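Local coordinates for protein probable starch synthase 4, chloroplastic/amyloplastic (Arabidopsis thaliana, PDB 6GNE) that belongs to the starch synthase family of GT-B-fold glycosyltransferases and binds ADP and glycans, at residues Asp140-Asp146 / Arg169-His175; Asn224-Thr228 / Tyr490-Tyr494; Leu300-Glu306 / His366-Leu372. Residue numbers count along the deposited sequence, not the author numbering.

Contact 1. Residues Asp140-Asp146 / Arg169-His175. With AC1 (4,6-dideoxy-4-{[(1S,4R,5S,6S)-4,5,6-trihydroxy-3-(hydroxymethyl)cyclohex-2-en-1-yl]amino}-alpha-D-glucopyranose), chain C.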
loop_
_atom_site.group_PDB
_atom_site.type_symbol
_atom_site.label_atom_id
_atom_site.label_comp_id
_atom_site.label_asym_id
_atom_site.label_seq_id
_atom_site.Cartn_x
_atom_site.Cartn_y
_atom_site.Cartn_z
ATOM N N ASP A 140 -0.824 9.446 22.799
ATOM C CA ASP A 140 0.593 9.274 22.994
ATOM C C ASP A 140 1.338 9.338 21.667
ATOM O O ASP A 140 2.461 9.836 21.634
ATOM C CB ASP A 140 0.878 7.915 23.635
ATOM C CG ASP A 140 0.179 7.725 24.986
ATOM O OD1 ASP A 140 0.460 8.476 25.952
ATOM O OD2 ASP A 140 -0.640 6.783 25.070
ATOM N N ILE A 141 0.726 8.777 20.598
ATOM C CA ILE A 141 1.305 8.697 19.235
ATOM C C ILE A 141 0.285 9.170 18.237
ATOM O O ILE A 141 -0.849 8.742 18.272
ATOM C CB ILE A 141 1.659 7.253 18.827
ATOM C CG1 ILE A 141 2.744 6.654 19.724
ATOM C CG2 ILE A 141 2.089 7.176 17.353
ATOM C CD1 ILE A 141 4.142 7.245 19.569
ATOM N N ILE A 142 0.697 10.048 17.340
ATOM C CA ILE A 142 -0.061 10.362 16.137
ATOM C C ILE A 142 0.836 9.885 14.987
ATOM O O ILE A 142 2.008 10.332 14.840
ATOM C CB ILE A 142 -0.456 11.869 16.020
ATOM C CG1 ILE A 142 -1.410 12.248 17.157
ATOM C CG2 ILE A 142 -1.141 12.165 14.693
ATOM C CD1 ILE A 142 -1.573 13.739 17.363
ATOM N N HIS A 143 0.288 8.959 14.191
ATOM C CA HIS A 143 1.008 8.346 13.090
ATOM C C HIS A 143 0.375 8.811 11.790
ATOM O O HIS A 143 -0.755 8.485 11.525
ATOM C CB HIS A 143 0.948 6.831 13.258
ATOM C CG HIS A 143 1.898 6.077 12.389
ATOM N ND1 HIS A 143 2.298 4.798 12.681
ATOM C CD2 HIS A 143 2.544 6.420 11.247
ATOM C CE1 HIS A 143 3.119 4.365 11.737
ATOM N NE2 HIS A 143 3.291 5.336 10.859
ATOM N N CYS A 144 1.091 9.575 10.981
ATOM C CA CYS A 144 0.555 10.019 9.700
ATOM C C CYS A 144 1.218 9.316 8.491
ATOM O O CYS A 144 2.305 8.761 8.608
ATOM C CB CYS A 144 0.612 11.545 9.612
ATOM S SG CYS A 144 2.245 12.317 9.748
ATOM N N HIS A 145 0.542 9.316 7.342
ATOM C CA HIS A 145 0.946 8.520 6.145
ATOM C C HIS A 145 1.026 9.322 4.839
ATOM O O HIS A 145 0.042 9.914 4.393
ATOM C CB HIS A 145 -0.012 7.365 5.988
ATOM C CG HIS A 145 -0.058 6.490 7.196
ATOM N ND1 HIS A 145 0.685 5.329 7.302
ATOM C CD2 HIS A 145 -0.684 6.645 8.386
ATOM C CE1 HIS A 145 0.472 4.780 8.486
ATOM N NE2 HIS A 145 -0.348 5.565 9.165
ATOM N N ASP A 146 2.221 9.359 4.244
ATOM C CA ASP A 146 2.447 9.912 2.891
ATOM C C ASP A 146 2.183 11.406 2.793
ATOM O O ASP A 146 1.837 12.044 3.789
ATOM C CB ASP A 146 1.702 9.091 1.809
ATOM C CG ASP A 146 2.500 7.916 1.315
ATOM O OD1 ASP A 146 3.342 7.425 2.071
ATOM O OD2 ASP A 146 2.343 7.479 0.160
ATOM N N ARG A 169 3.900 12.082 20.488
ATOM C CA ARG A 169 4.988 11.976 19.521
ATOM C C ARG A 169 4.401 11.764 18.120
ATOM O O ARG A 169 3.375 11.096 17.971
ATOM C CB ARG A 169 5.837 10.753 19.826
ATOM C CG ARG A 169 7.157 10.990 20.493
ATOM C CD ARG A 169 7.042 11.338 21.949
ATOM N NE ARG A 169 7.216 12.767 22.134
ATOM C CZ ARG A 169 8.394 13.401 22.132
ATOM N NH1 ARG A 169 9.530 12.732 21.877
ATOM N NH2 ARG A 169 8.435 14.723 22.361
ATOM N N ILE A 170 5.100 12.280 17.109
ATOM C CA ILE A 170 4.670 12.169 15.714
ATOM C C ILE A 170 5.491 11.102 14.999
ATOM O O ILE A 170 6.732 11.101 15.049
ATOM C CB ILE A 170 4.766 13.526 14.966
ATOM C CG1 ILE A 170 4.059 14.651 15.755
ATOM C CG2 ILE A 170 4.177 13.427 13.562
ATOM C CD1 ILE A 170 2.647 14.328 16.166
ATOM N N CYS A 171 4.782 10.168 14.365
ATOM C CA CYS A 171 5.385 9.178 13.489
ATOM C C CYS A 171 4.905 9.471 12.078
ATOM O O CYS A 171 3.722 9.761 11.839
ATOM C CB CYS A 171 4.997 7.767 13.921
ATOM S SG CYS A 171 5.778 6.399 13.005
ATOM N N PHE A 172 5.845 9.427 11.141
ATOM C CA PHE A 172 5.524 9.572 9.712
ATOM C C PHE A 172 6.018 8.374 8.924
ATOM O O PHE A 172 7.179 8.014 9.016
ATOM C CB PHE A 172 6.147 10.843 9.164
ATOM C CG PHE A 172 5.951 11.008 7.699
ATOM C CD1 PHE A 172 4.701 11.216 7.188
ATOM C CD2 PHE A 172 7.023 10.987 6.831
ATOM C CE1 PHE A 172 4.497 11.377 5.839
ATOM C CE2 PHE A 172 6.844 11.167 5.474
ATOM C CZ PHE A 172 5.569 11.355 4.979
ATOM N N THR A 173 5.134 7.736 8.181
ATOM C CA THR A 173 5.530 6.680 7.258
ATOM C C THR A 173 5.377 7.223 5.821
ATOM O O THR A 173 4.301 7.700 5.468
ATOM C CB THR A 173 4.701 5.413 7.496
ATOM O OG1 THR A 173 4.965 4.912 8.805
ATOM C CG2 THR A 173 5.022 4.319 6.462
ATOM N N CYS A 174 6.461 7.196 5.029
ATOM C CA CYS A 174 6.345 7.372 3.556
ATOM C C CYS A 174 6.372 6.019 2.874
ATOM O O CYS A 174 7.377 5.271 2.986
ATOM C CB CYS A 174 7.443 8.272 2.966
ATOM S SG CYS A 174 7.076 8.737 1.247
ATOM N N HIS A 175 5.266 5.720 2.196
ATOM C CA HIS A 175 5.052 4.450 1.492
ATOM C C HIS A 175 5.547 4.494 0.011
ATOM O O HIS A 175 5.632 3.446 -0.671
ATOM C CB HIS A 175 3.569 4.097 1.482
ATOM C CG HIS A 175 2.962 3.904 2.832
ATOM N ND1 HIS A 175 2.515 2.678 3.266
ATOM C CD2 HIS A 175 2.653 4.785 3.809
ATOM C CE1 HIS A 175 1.994 2.806 4.469
ATOM N NE2 HIS A 175 2.075 4.073 4.825
HETATM C C1 AC1 C . -0.663 6.327 -3.181
HETATM O O2 AC1 C . 0.960 7.509 -1.820
HETATM C C2 AC1 C . 0.427 6.206 -2.111
HETATM C C4A AC1 C . 3.882 -0.198 -0.964
HETATM C C3 AC1 C . 1.515 5.202 -2.525
HETATM O O3 AC1 C . 2.444 5.116 -1.441
HETATM C C4 AC1 C . 0.877 3.849 -2.855
HETATM N N4A AC1 C . 1.835 2.780 -3.192
HETATM C C5 AC1 C . -0.117 4.117 -3.988
HETATM O O5 AC1 C . -1.126 5.022 -3.533
HETATM C C6 AC1 C . -0.862 2.876 -4.448
HETATM C C1B AC1 C . 2.860 2.263 -2.274
HETATM C C2B AC1 C . 3.928 1.369 -2.954
HETATM O O2B AC1 C . 3.868 1.398 -4.393
HETATM C C3B AC1 C . 3.938 -0.080 -2.480
HETATM O O3B AC1 C . 5.198 -0.624 -2.860
HETATM O O4 AC1 C . 3.797 -1.579 -0.608
HETATM C C5B AC1 C . 2.746 0.594 -0.389
HETATM C C7B AC1 C . 2.253 1.666 -1.019
HETATM C C6B AC1 C . 2.181 0.217 0.960
HETATM O O6B AC1 C . 3.173 0.360 1.983
#
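Two neighbouring parallel strands of the N-terminal Rossmann-like half of the GT-B fold, 141-145 and 169-174, pair here and end at a glycan pocket. Their ladder runs from Arg-169 N to Asp-140 O (2.9 Å) to Asp-146 N to Thr-173 O (2.9 Å), and the short segments cross at -21°. On one face, His-143 takes a t rotamer that tips its ring over the next strand: Cys-171, also t, sets SG 3.5 Å from the ring centroid, over its face, while His-143 NE2 hydrogen-bonds Thr-173 OG1 at 2.7 Å. The other ring nitrogen, ND1, is engaged by the hydroxyl of Tyr-494. The opposite face is apolar: Ile-142 CB meets Ile-170 CD1 at 4.0 Å, and Cys-144, in the p rotamer, places SG at the edge of the Phe-172 ring, 3.7 Å from CD1. At the C-terminal ends of the strands, His-145 and His-175, both m at chi1, meet rim to rim through a 3.1 Å hydrogen bond between His-145 ND1 and His-175 NE2. Asp-146 OD1 accepts His-175 N at 2.6 Å. Both residues then bond AC1: Asp-146 OD2 accepts from O2 (2.4 Å, very short) and O3 (2.9 Å), and His-175 ND1 donates to O6B at 2.7 Å.

Contact 2. Residues Asn224-Thr228 / Tyr490-Tyr494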
loop_
_atom_site.group_PDB
_atom_site.type_symbol
_atom_site.label_atom_id
_atom_site.label_comp_id
_atom_site.label_asym_id
_atom_site.label_seq_id
_atom_site.Cartn_x
_atom_site.Cartn_y
_atom_site.Cartn_z
ATOM N N ASN A 224 9.064 12.732 15.074
ATOM C CA ASN A 224 9.981 12.075 16.014
ATOM C C ASN A 224 10.435 10.694 15.526
ATOM O O ASN A 224 11.482 10.190 15.976
ATOM C CB ASN A 224 9.299 11.920 17.380
ATOM C CG ASN A 224 8.835 13.236 17.933
ATOM O OD1 ASN A 224 7.623 13.554 17.982
ATOM N ND2 ASN A 224 9.796 14.042 18.301
ATOM N N ILE A 225 9.621 10.081 14.645
ATOM C CA ILE A 225 9.895 8.771 14.073
ATOM C C ILE A 225 9.551 8.851 12.598
ATOM O O ILE A 225 8.458 9.300 12.247
ATOM C CB ILE A 225 9.018 7.641 14.725
ATOM C CG1 ILE A 225 9.175 7.597 16.254
ATOM C CG2 ILE A 225 9.372 6.269 14.170
ATOM C CD1 ILE A 225 8.029 6.881 16.957
ATOM N N VAL A 226 10.467 8.400 11.732
ATOM C CA VAL A 226 10.200 8.349 10.286
ATOM C C VAL A 226 10.472 6.965 9.782
ATOM O O VAL A 226 11.585 6.467 9.940
ATOM C CB VAL A 226 11.094 9.334 9.492
ATOM C CG1 VAL A 226 10.664 9.344 8.021
ATOM C CG2 VAL A 226 11.081 10.751 10.133
ATOM N N THR A 227 9.480 6.324 9.158
ATOM C CA THR A 227 9.708 4.995 8.538
ATOM C C THR A 227 9.344 4.955 7.074
ATOM O O THR A 227 8.633 5.815 6.562
ATOM C CB THR A 227 8.970 3.828 9.257
ATOM O OG1 THR A 227 7.602 3.745 8.823
ATOM C CG2 THR A 227 9.030 3.993 10.772
ATOM N N THR A 228 9.885 3.938 6.409
ATOM C CA THR A 228 9.373 3.485 5.133
ATOM C C THR A 228 9.201 1.975 5.184
ATOM O O THR A 228 9.485 1.329 6.194
ATOM C CB THR A 228 10.205 3.962 3.938
ATOM O OG1 THR A 228 9.496 3.668 2.741
ATOM C CG2 THR A 228 11.570 3.311 3.900
ATOM N N TYR A 490 7.387 -1.341 15.175
ATOM C CA TYR A 490 6.725 -0.037 15.302
ATOM C C TYR A 490 6.420 0.302 16.786
ATOM O O TYR A 490 6.644 1.427 17.238
ATOM C CB TYR A 490 5.433 0.039 14.463
ATOM C CG TYR A 490 5.614 0.360 12.988
ATOM C CD1 TYR A 490 5.689 1.669 12.543
ATOM C CD2 TYR A 490 5.680 -0.639 12.038
ATOM C CE1 TYR A 490 5.842 1.968 11.202
ATOM C CE2 TYR A 490 5.823 -0.346 10.702
ATOM C CZ TYR A 490 5.906 0.956 10.282
ATOM O OH TYR A 490 6.064 1.243 8.943
ATOM N N GLU A 491 5.913 -0.689 17.518
ATOM C CA GLU A 491 5.602 -0.550 18.932
ATOM C C GLU A 491 6.830 -0.094 19.731
ATOM O O GLU A 491 6.718 0.818 20.592
ATOM C CB GLU A 491 5.037 -1.873 19.467
ATOM C CG GLU A 491 4.767 -1.936 20.979
ATOM C CD GLU A 491 4.415 -3.337 21.465
ATOM O OE1 GLU A 491 3.366 -3.505 22.109
ATOM O OE2 GLU A 491 5.172 -4.293 21.203
ATOM N N GLU A 492 7.984 -0.735 19.469
ATOM C CA GLU A 492 9.260 -0.384 20.129
ATOM C C GLU A 492 9.727 1.026 19.777
ATOM O O GLU A 492 10.298 1.688 20.631
ATOM C CB GLU A 492 10.377 -1.415 19.855
ATOM C CG GLU A 492 10.169 -2.764 20.575
ATOM C CD GLU A 492 11.046 -3.944 20.069
ATOM O OE1 GLU A 492 11.714 -3.841 18.987
ATOM O OE2 GLU A 492 11.056 -5.001 20.774
ATOM N N LEU A 493 9.463 1.484 18.545
ATOM C CA LEU A 493 9.719 2.874 18.176
ATOM C C LEU A 493 8.808 3.838 18.921
ATOM O O LEU A 493 9.282 4.869 19.399
ATOM C CB LEU A 493 9.619 3.090 16.669
ATOM C CG LEU A 493 10.661 2.385 15.792
ATOM C CD1 LEU A 493 10.236 2.442 14.324
ATOM C CD2 LEU A 493 12.101 2.892 15.975
ATOM N N TYR A 494 7.522 3.492 19.027
ATOM C CA TYR A 494 6.542 4.294 19.771
ATOM C C TYR A 494 6.907 4.461 21.243
ATOM O O TYR A 494 6.939 5.586 21.749
ATOM C CB TYR A 494 5.145 3.663 19.729
ATOM C CG TYR A 494 4.402 3.605 18.402
ATOM C CD1 TYR A 494 4.853 4.266 17.250
ATOM C CD2 TYR A 494 3.207 2.900 18.317
ATOM C CE1 TYR A 494 4.149 4.196 16.060
ATOM C CE2 TYR A 494 2.504 2.825 17.144
ATOM C CZ TYR A 494 2.976 3.481 16.019
ATOM O OH TYR A 494 2.240 3.402 14.872
#
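Helix 484-499, close to the C-terminus of the chain, packs against a strand of the N-terminal sheet, the C-terminal crossover characteristic of GT-B enzymes. The axes of the short segments, strand 225-228 and helix 490-494, approach to 10.2 Å and run nearly antiparallel, at 165°. Asn-224 opens the strand segment beyond reach of the helix; its side chain is held by Ile-170 N of the neighbouring strand and makes a weak hydrogen bond to a bound GLC. Ile-225 then points toward the helix and fills the space between two of its residues. Its CG2 lies 3.9 Å from Leu-493 CD1, and its CD1 lies 4.1 Å from Tyr-494 CD1, at the edge of that ring, and 3.4 Å from the carbonyl oxygen Leu-493 O. Val-226 turns away to the other face of the sheet. Thr-227 faces the helix again: CG2 rests 4.1 Å from Leu-493 CD1, so this leucine bridges Ile-225 and Thr-227, while OG1 hydrogen-bonds Tyr-490 OH at 2.9 Å. The same threonine hydroxyl is also bonded to Thr-173 OG1 of the adjacent strand. Thr-228 leads away, its hydroxyl bonded to Cys-174 O. Tyr-494 reaches across strand 169-174, its hydroxyl bonded to His-143. The chemistry is therefore mixed: Ile-225 and Leu-493 supply about half of the buried surface, and beside them the buried Tyr-490 hydroxyl finds its partner on the sheet in Thr-227, joining helix and two strands in one chain of hydroxyls.

Contact 3. Residues Leu300-Glu306 / His366-Leu372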
loop_
_atom_site.group_PDB
_atom_site.type_symbol
_atom_site.label_atom_id
_atom_site.label_comp_id
_atom_site.label_asym_id
_atom_site.label_seq_id
_atom_site.Cartn_x
_atom_site.Cartn_y
_atom_site.Cartn_z
ATOM N N LEU A 300 -14.145 -17.394 -16.670
ATOM C CA LEU A 300 -13.543 -16.535 -17.703
ATOM C C LEU A 300 -13.617 -17.098 -19.115
ATOM O O LEU A 300 -13.392 -16.359 -20.055
ATOM C CB LEU A 300 -12.086 -16.237 -17.365
ATOM C CG LEU A 300 -11.885 -15.466 -16.063
ATOM C CD1 LEU A 300 -10.403 -15.285 -15.806
ATOM C CD2 LEU A 300 -12.608 -14.123 -16.035
ATOM N N GLY A 301 -13.923 -18.389 -19.253
ATOM C CA GLY A 301 -13.942 -19.042 -20.558
ATOM C C GLY A 301 -12.574 -19.478 -21.040
ATOM O O GLY A 301 -12.370 -19.591 -22.241
ATOM N N LEU A 302 -11.652 -19.728 -20.101
ATOM C CA LEU A 302 -10.347 -20.313 -20.399
ATOM C C LEU A 302 -10.433 -21.840 -20.467
ATOM O O LEU A 302 -11.226 -22.447 -19.769
ATOM C CB LEU A 302 -9.343 -19.941 -19.333
ATOM C CG LEU A 302 -9.080 -18.476 -19.042
ATOM C CD1 LEU A 302 -8.302 -18.361 -17.732
ATOM C CD2 LEU A 302 -8.342 -17.811 -20.195
ATOM N N SER A 303 -9.594 -22.452 -21.289
ATOM C CA SER A 303 -9.591 -23.896 -21.471
ATOM C C SER A 303 -9.082 -24.663 -20.251
ATOM O O SER A 303 -8.050 -24.323 -19.676
ATOM C CB SER A 303 -8.735 -24.268 -22.678
ATOM O OG SER A 303 -8.638 -25.668 -22.832
ATOM N N SER A 304 -9.811 -25.708 -19.870
ATOM C CA SER A 304 -9.361 -26.618 -18.826
ATOM C C SER A 304 -9.114 -28.007 -19.404
ATOM O O SER A 304 -8.925 -28.947 -18.660
ATOM C CB SER A 304 -10.349 -26.632 -17.645
ATOM O OG SER A 304 -11.603 -27.090 -18.065
ATOM N N ALA A 305 -9.068 -28.119 -20.728
ATOM C CA ALA A 305 -8.772 -29.404 -21.391
ATOM C C ALA A 305 -7.502 -30.062 -20.891
ATOM O O ALA A 305 -7.480 -31.278 -20.758
ATOM C CB ALA A 305 -8.656 -29.250 -22.891
ATOM N N GLU A 306 -6.440 -29.280 -20.684
ATOM C CA GLU A 306 -5.176 -29.837 -20.169
ATOM C C GLU A 306 -5.045 -29.642 -18.648
ATOM O O GLU A 306 -5.379 -28.588 -18.082
ATOM C CB GLU A 306 -3.946 -29.255 -20.880
ATOM C CG GLU A 306 -3.974 -29.338 -22.405
ATOM C CD GLU A 306 -3.394 -28.081 -23.056
ATOM O OE1 GLU A 306 -3.919 -27.611 -24.089
ATOM O OE2 GLU A 306 -2.444 -27.495 -22.473
ATOM N N HIS A 366 -10.074 -15.872 -26.111
ATOM C CA HIS A 366 -8.974 -16.821 -26.264
ATOM C C HIS A 366 -9.050 -17.857 -25.146
ATOM O O HIS A 366 -9.477 -17.563 -24.016
ATOM C CB HIS A 366 -7.606 -16.111 -26.184
ATOM C CG HIS A 366 -6.475 -16.898 -26.768
ATOM N ND1 HIS A 366 -5.533 -17.531 -25.990
ATOM C CD2 HIS A 366 -6.138 -17.161 -28.053
ATOM C CE1 HIS A 366 -4.661 -18.147 -26.765
ATOM N NE2 HIS A 366 -4.993 -17.921 -28.024
ATOM N N ASP A 367 -8.610 -19.061 -25.464
ATOM C CA ASP A 367 -8.616 -20.142 -24.499
ATOM C C ASP A 367 -7.658 -19.973 -23.309
ATOM O O ASP A 367 -7.887 -20.581 -22.270
ATOM C CB ASP A 367 -8.275 -21.468 -25.185
ATOM C CG ASP A 367 -9.373 -22.010 -26.036
ATOM O OD1 ASP A 367 -10.463 -21.406 -26.138
ATOM O OD2 ASP A 367 -9.093 -23.065 -26.632
ATOM N N HIS A 368 -6.587 -19.193 -23.471
ATOM C CA HIS A 368 -5.477 -19.158 -22.517
ATOM C C HIS A 368 -5.112 -17.762 -21.971
ATOM O O HIS A 368 -4.327 -17.677 -21.053
ATOM C CB HIS A 368 -4.242 -19.820 -23.156
ATOM C CG HIS A 368 -4.518 -21.173 -23.732
ATOM N ND1 HIS A 368 -4.341 -22.345 -23.028
ATOM C CD2 HIS A 368 -4.995 -21.539 -24.950
ATOM C CE1 HIS A 368 -4.691 -23.371 -23.788
ATOM N NE2 HIS A 368 -5.089 -22.906 -24.957
ATOM N N VAL A 369 -5.661 -16.680 -22.513
ATOM C CA VAL A 369 -5.331 -15.336 -22.040
ATOM C C VAL A 369 -6.580 -14.497 -21.837
ATOM O O VAL A 369 -7.380 -14.371 -22.749
ATOM C CB VAL A 369 -4.378 -14.630 -23.026
ATOM C CG1 VAL A 369 -4.055 -13.220 -22.560
ATOM C CG2 VAL A 369 -3.077 -15.414 -23.104
ATOM N N ARG A 370 -6.735 -13.919 -20.643
ATOM C CA ARG A 370 -7.818 -12.960 -20.390
ATOM C C ARG A 370 -7.301 -11.778 -19.619
ATOM O O ARG A 370 -6.552 -11.941 -18.677
ATOM C CB ARG A 370 -8.983 -13.608 -19.647
ATOM C CG ARG A 370 -10.268 -12.778 -19.686
ATOM C CD ARG A 370 -11.076 -12.884 -20.985
ATOM N NE ARG A 370 -11.579 -14.235 -21.223
ATOM C CZ ARG A 370 -11.095 -15.110 -22.128
ATOM N NH1 ARG A 370 -10.054 -14.797 -22.911
ATOM N NH2 ARG A 370 -11.630 -16.348 -22.250
ATOM N N LEU A 371 -7.698 -10.586 -20.052
ATOM C CA LEU A 371 -7.294 -9.321 -19.436
ATOM C C LEU A 371 -8.533 -8.663 -18.885
ATOM O O LEU A 371 -9.511 -8.501 -19.600
ATOM C CB LEU A 371 -6.651 -8.400 -20.478
ATOM C CG LEU A 371 -5.159 -8.603 -20.692
ATOM C CD1 LEU A 371 -4.862 -9.999 -21.175
ATOM C CD2 LEU A 371 -4.624 -7.601 -21.696
ATOM N N LEU A 372 -8.478 -8.284 -17.614
ATOM C CA LEU A 372 -9.625 -7.690 -16.925
ATOM C C LEU A 372 -9.219 -6.272 -16.489
ATOM O O LEU A 372 -8.609 -6.067 -15.447
ATOM C CB LEU A 372 -10.015 -8.582 -15.753
ATOM C CG LEU A 372 -10.505 -9.959 -16.227
ATOM C CD1 LEU A 372 -10.358 -10.995 -15.111
ATOM C CD2 LEU A 372 -11.934 -9.905 -16.765
#
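At the outer edge of the C-terminal Rossmann-like half of the GT-B fold, the turn leaving helix 287-300 lies against the loop that leads into edge strand 369-372. Arg-370 is the main donor. Folded by p rotamers at chi2 and chi3, it brings its guanidinium to the end of the helix, where Leu-300 O accepts both NH2 (2.8 Å) and NE (3.0 Å). The guanidinium also reaches back within its own segment: NH1 and NH2 each donate to His-366 O, both at 3.0 Å. Two carbonyls from separate parts of the chain thus share one charged group, while Leu-302 CD2 lies over a face of the guanidinium, 4.1 Å from NH2. Gly-301, with positive phi, carries the chain out of the helix. The other bond between the segments is backbone to backbone, Ser-303 N to Asp-367 O at 2.7 Å; Leu-302 CA adds a CA-H...O contact to that same Asp-367 O at 3.1 Å. Ser-303 OG accepts Ala-305 N at 3.3 Å in an ST turn, and Ser-303 O takes Gln-340 NE2 of strand 340-346. His-368 N donates to His-366 ND1 at 3.2 Å. Glu-306 forms its salt bridge with Arg-309. Nearer strand 340-346, Leu-300 CD2 meets Leu-372 CD1 at 4.0 Å, and both leucines also touch that strand. An arginine spread over backbone carbonyls, with a single main-chain bond beside it, implies that polar bonding joins the turn after helix 287-300 to the edge strand and the loop before it, and apolar packing continues toward the sheet.

Overall arrangement
Contacts 1 and 2 adjoin in the N-terminal half of the GT-B fold, their centres 8 Å apart: strands 169-174 and 225-228 are neighbours in one sheet, and Tyr-494 OH of the helix reaches His-143 ND1 at 2.6 Å. Contact 3 lies in the other half, on the six-stranded parallel sheet, with its centre about 45 Å from that of contact 1 and 46 Å from that of contact 2. Along the chain, contact 1 closes first; contact 2 opens next and closes only near the C-terminus, so contact 3 falls between its two segments. The chain thus builds the C-terminal half and then returns to pack its last helix on the N-terminal half, the crossover familiar from GT-B proteins.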